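Putative two-component sensor histidine kinase protein (PDB 3HCY) is the GAF-domain part of a putative sensor histidine kinase, the whole of which probably uses ATP to phosphorylate a protein histidine in two-component signalling. Local coordinates at residues Ser121-Gly124 with Met125-Ile129; Arg131-Gly134 with Phe135-Arg139. All coordinates share one frame; numbering follows the deposited sequence.

In the fold
Both contacts lie in series on helix 120-146, the last helix of this GAF-domain chain, and each joins one helical turn to the next. Contact 1 sits near the helix start, contact 2 further on, their centres about 15 Å apart. Each is partly buried, but contact 2 has more buried residues, four against two, and its Leu133 and Ile137 reach strand 23-29, whereas contact 1 meets loops and helix 5-19. A hydroxyl sharing a carbonyl with its own backbone N-H recurs in both, from Thr128 and Ser136. Contact 1 adds a methionine methyl, contact 2 an aromatic ring. Both also pack against the second subunit.

Contact 1. Residues Ser121-Gly124 with Met125-Ile129; sequences SEIG and MALTI
Met125 curls back over the preceding turn of the helix, its chain bent at the thioether (chi3 -60°), which turns the methyl CE back to Ser121 and Glu122. There CE lies 3.6 Å from Glu122 CG and also touches Ser121 OG. The side chains of Met125 and Glu122 cross at a slant, so the methyl meets the aliphatic base of the glutamate while the carboxylate runs on past it. The close-packed part is polar: Gly124 O takes two hydrogen bonds from the buried Thr128, one from OG1 at 2.6 Å. The other comes from the backbone N of Thr128 at 3.1 Å, and the two donors approach from opposite faces of the carbonyl plane. Ala126 is buried too. Ile123 and Leu127, by contrast, are partly exposed; they lie alongside each other and point the same way, with CG2 of Ile123 3.8 Å from CD1 of Leu127. Ser121 is on the solvent side. Met125 also packs on Leu19 of helix 5-19 and on Thr128 of the second subunit. Backbone bonds such as Leu127 N to Ile123 O (2.9 Å) follow the i to i+4 pattern of an alpha-helix, here the last helix of a GAF-domain chain.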
# COMPACT_ATOMS: atom_id res chain seq x y z
N SER A 121 -2.65 -4.61 15.37
CA SER A 121 -1.65 -3.94 14.61
C SER A 121 -1.45 -4.56 13.20
O SER A 121 -1.51 -3.81 12.23
CB SER A 121 -0.36 -3.90 15.44
OG SER A 121 0.81 -3.80 14.65
N GLU A 122 -1.26 -5.90 13.07
CA GLU A 122 -0.93 -6.47 11.75
C GLU A 122 -2.16 -6.47 10.87
O GLU A 122 -2.07 -6.20 9.67
CB GLU A 122 -0.28 -7.86 11.78
CG GLU A 122 1.15 -7.91 12.39
CD GLU A 122 1.81 -9.37 12.50
OE1 GLU A 122 1.14 -10.44 12.28
OE2 GLU A 122 3.02 -9.44 12.86
N ILE A 123 -3.31 -6.72 11.47
CA ILE A 123 -4.57 -6.57 10.73
C ILE A 123 -4.66 -5.15 10.09
O ILE A 123 -4.90 -4.98 8.88
CB ILE A 123 -5.79 -6.89 11.67
CG1 ILE A 123 -5.77 -8.40 12.04
CG2 ILE A 123 -7.12 -6.46 11.03
CD1 ILE A 123 -6.54 -8.86 13.29
N GLY A 124 -4.40 -4.13 10.90
CA GLY A 124 -4.41 -2.76 10.41
C GLY A 124 -3.40 -2.55 9.30
O GLY A 124 -3.69 -1.95 8.27
N MET A 125 -2.18 -3.02 9.51
CA MET A 125 -1.20 -2.93 8.46
C MET A 125 -1.77 -3.60 7.17
O MET A 125 -1.78 -2.96 6.13
CB MET A 125 0.12 -3.52 8.94
CG MET A 125 0.89 -2.52 9.79
SD MET A 125 2.43 -3.16 10.42
CE MET A 125 1.81 -4.55 11.39
N ALA A 126 -2.32 -4.83 7.29
CA ALA A 126 -2.78 -5.65 6.14
C ALA A 126 -3.92 -4.99 5.32
O ALA A 126 -3.90 -4.95 4.04
CB ALA A 126 -3.25 -6.98 6.64
N LEU A 127 -4.90 -4.48 6.07
CA LEU A 127 -5.98 -3.68 5.51
C LEU A 127 -5.44 -2.54 4.70
O LEU A 127 -5.92 -2.23 3.59
CB LEU A 127 -6.84 -3.11 6.61
CG LEU A 127 -7.77 -4.16 7.20
CD1 LEU A 127 -8.23 -3.79 8.59
CD2 LEU A 127 -8.94 -4.37 6.24
N THR A 128 -4.44 -1.89 5.26
CA THR A 128 -3.87 -0.72 4.60
C THR A 128 -3.35 -1.13 3.25
O THR A 128 -3.68 -0.48 2.24
CB THR A 128 -2.79 -0.04 5.45
OG1 THR A 128 -3.34 0.16 6.76
CG2 THR A 128 -2.37 1.30 4.83
N ILE A 129 -2.63 -2.26 3.22
CA ILE A 129 -2.06 -2.71 1.98
C ILE A 129 -3.12 -3.16 0.97
O ILE A 129 -3.01 -2.89 -0.24
CB ILE A 129 -0.90 -3.77 2.14
CG1 ILE A 129 0.31 -3.20 2.81
CG2 ILE A 129 -0.53 -4.62 0.91
CD1 ILE A 129 1.24 -4.36 3.15

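Contact 2. Residues Arg131-Gly134 with Phe135-Arg139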
# COMPACT_ATOMS: atom_id res chain seq x y z
N ARG A 131 -6.13 -1.88 0.78
CA ARG A 131 -6.69 -0.67 0.11
C ARG A 131 -5.79 -0.28 -1.02
O ARG A 131 -6.26 0.07 -2.12
CB ARG A 131 -6.70 0.57 0.97
CG ARG A 131 -7.35 0.50 2.30
CD ARG A 131 -7.14 1.90 3.08
NE ARG A 131 -7.85 1.91 4.37
CZ ARG A 131 -9.11 2.28 4.54
NH1 ARG A 131 -9.83 2.73 3.53
NH2 ARG A 131 -9.65 2.23 5.74
N GLN A 132 -4.49 -0.29 -0.76
CA GLN A 132 -3.60 0.25 -1.73
C GLN A 132 -3.54 -0.61 -3.01
O GLN A 132 -3.36 -0.07 -4.15
CB GLN A 132 -2.21 0.45 -1.17
CG GLN A 132 -1.40 1.34 -2.09
CD GLN A 132 -0.20 1.96 -1.41
OE1 GLN A 132 -0.14 2.04 -0.18
NE2 GLN A 132 0.79 2.39 -2.22
N LEU A 133 -3.71 -1.94 -2.84
CA LEU A 133 -3.84 -2.81 -4.02
C LEU A 133 -5.13 -2.43 -4.79
O LEU A 133 -5.14 -2.25 -6.01
CB LEU A 133 -3.87 -4.27 -3.62
CG LEU A 133 -4.07 -5.31 -4.72
CD1 LEU A 133 -2.91 -5.29 -5.71
CD2 LEU A 133 -4.26 -6.76 -4.17
N GLY A 134 -6.22 -2.28 -4.06
CA GLY A 134 -7.45 -1.93 -4.72
C GLY A 134 -7.24 -0.73 -5.57
O GLY A 134 -7.50 -0.74 -6.80
N PHE A 135 -6.74 0.33 -4.94
CA PHE A 135 -6.58 1.57 -5.65
C PHE A 135 -5.61 1.50 -6.80
O PHE A 135 -5.83 2.11 -7.85
CB PHE A 135 -6.15 2.62 -4.69
CG PHE A 135 -7.23 3.03 -3.74
CD1 PHE A 135 -8.48 3.40 -4.20
CD2 PHE A 135 -6.99 3.10 -2.38
CE1 PHE A 135 -9.47 3.80 -3.33
CE2 PHE A 135 -7.99 3.53 -1.53
CZ PHE A 135 -9.24 3.88 -2.02
N SER A 136 -4.55 0.74 -6.63
CA SER A 136 -3.60 0.59 -7.69
C SER A 136 -4.23 -0.11 -8.87
O SER A 136 -4.04 0.31 -10.04
CB SER A 136 -2.37 -0.17 -7.19
OG SER A 136 -1.65 0.60 -6.21
N ILE A 137 -5.02 -1.15 -8.59
CA ILE A 137 -5.77 -1.80 -9.66
C ILE A 137 -6.83 -0.85 -10.29
O ILE A 137 -6.87 -0.66 -11.51
CB ILE A 137 -6.43 -3.12 -9.20
CG1 ILE A 137 -5.37 -4.14 -8.75
CG2 ILE A 137 -7.28 -3.73 -10.31
CD1 ILE A 137 -5.97 -5.36 -8.08
N GLN A 138 -7.68 -0.24 -9.47
CA GLN A 138 -8.67 0.69 -9.98
C GLN A 138 -8.03 1.59 -11.05
O GLN A 138 -8.44 1.65 -12.21
CB GLN A 138 -9.22 1.51 -8.81
CG GLN A 138 -10.59 2.26 -9.00
CD GLN A 138 -11.35 2.49 -7.63
OE1 GLN A 138 -10.79 2.27 -6.53
NE2 GLN A 138 -12.63 2.88 -7.72
N ARG A 139 -6.97 2.26 -10.66
CA ARG A 139 -6.36 3.28 -11.51
C ARG A 139 -5.55 2.77 -12.65
O ARG A 139 -5.50 3.36 -13.70
CB ARG A 139 -5.48 4.15 -10.63
CG ARG A 139 -6.37 4.92 -9.71
CD ARG A 139 -5.63 5.87 -8.92
NE ARG A 139 -6.51 6.80 -8.21
CZ ARG A 139 -7.05 7.90 -8.73
NH1 ARG A 139 -7.80 8.68 -7.98
NH2 ARG A 139 -6.82 8.21 -9.99
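With chi1 at -71°, Phe135 sets CG beside its own backbone N and anti to its carbonyl carbon, which lays the ring back along the helix toward Arg131. The CD2-CE2 side of the ring lies beside Arg131 O and CB, CE2 being 4.1 Å from Arg131 CB, while the extended arginine chain carries the guanidinium away. Arg131 O also accepts the N-H of Phe135 at 2.9 Å, a nearly straight bond. In Ser136 a similar first torsion (-66°) folds OG back onto the preceding turn, where it donates to Gln132 O at 2.8 Å. The Ser136 backbone N donates to this oxygen as well, at 2.9 Å, and the two donors arrive from opposite faces of the carbonyl plane. One carbonyl thus accepts from both the N-H and the hydroxyl of a buried serine. Leu133 and Ile137 supply the apolar contact: their side chains cross at an angle, Leu133 CG standing 3.9 Å from Ile137 CD1. That pair faces the sheet, Leu133 on Ile26 and Ile137 on Leu28. Toward the second subunit, Ser136 packs on its Ala10 and Phe135 on its Asp13, which also takes a salt bridge from Arg139. With Leu133 on Tyr8 and Ser136 on Val7, this part of helix 120-146 is packed against strand 23-29 and helix 5-19 of its own chain and against the second subunit.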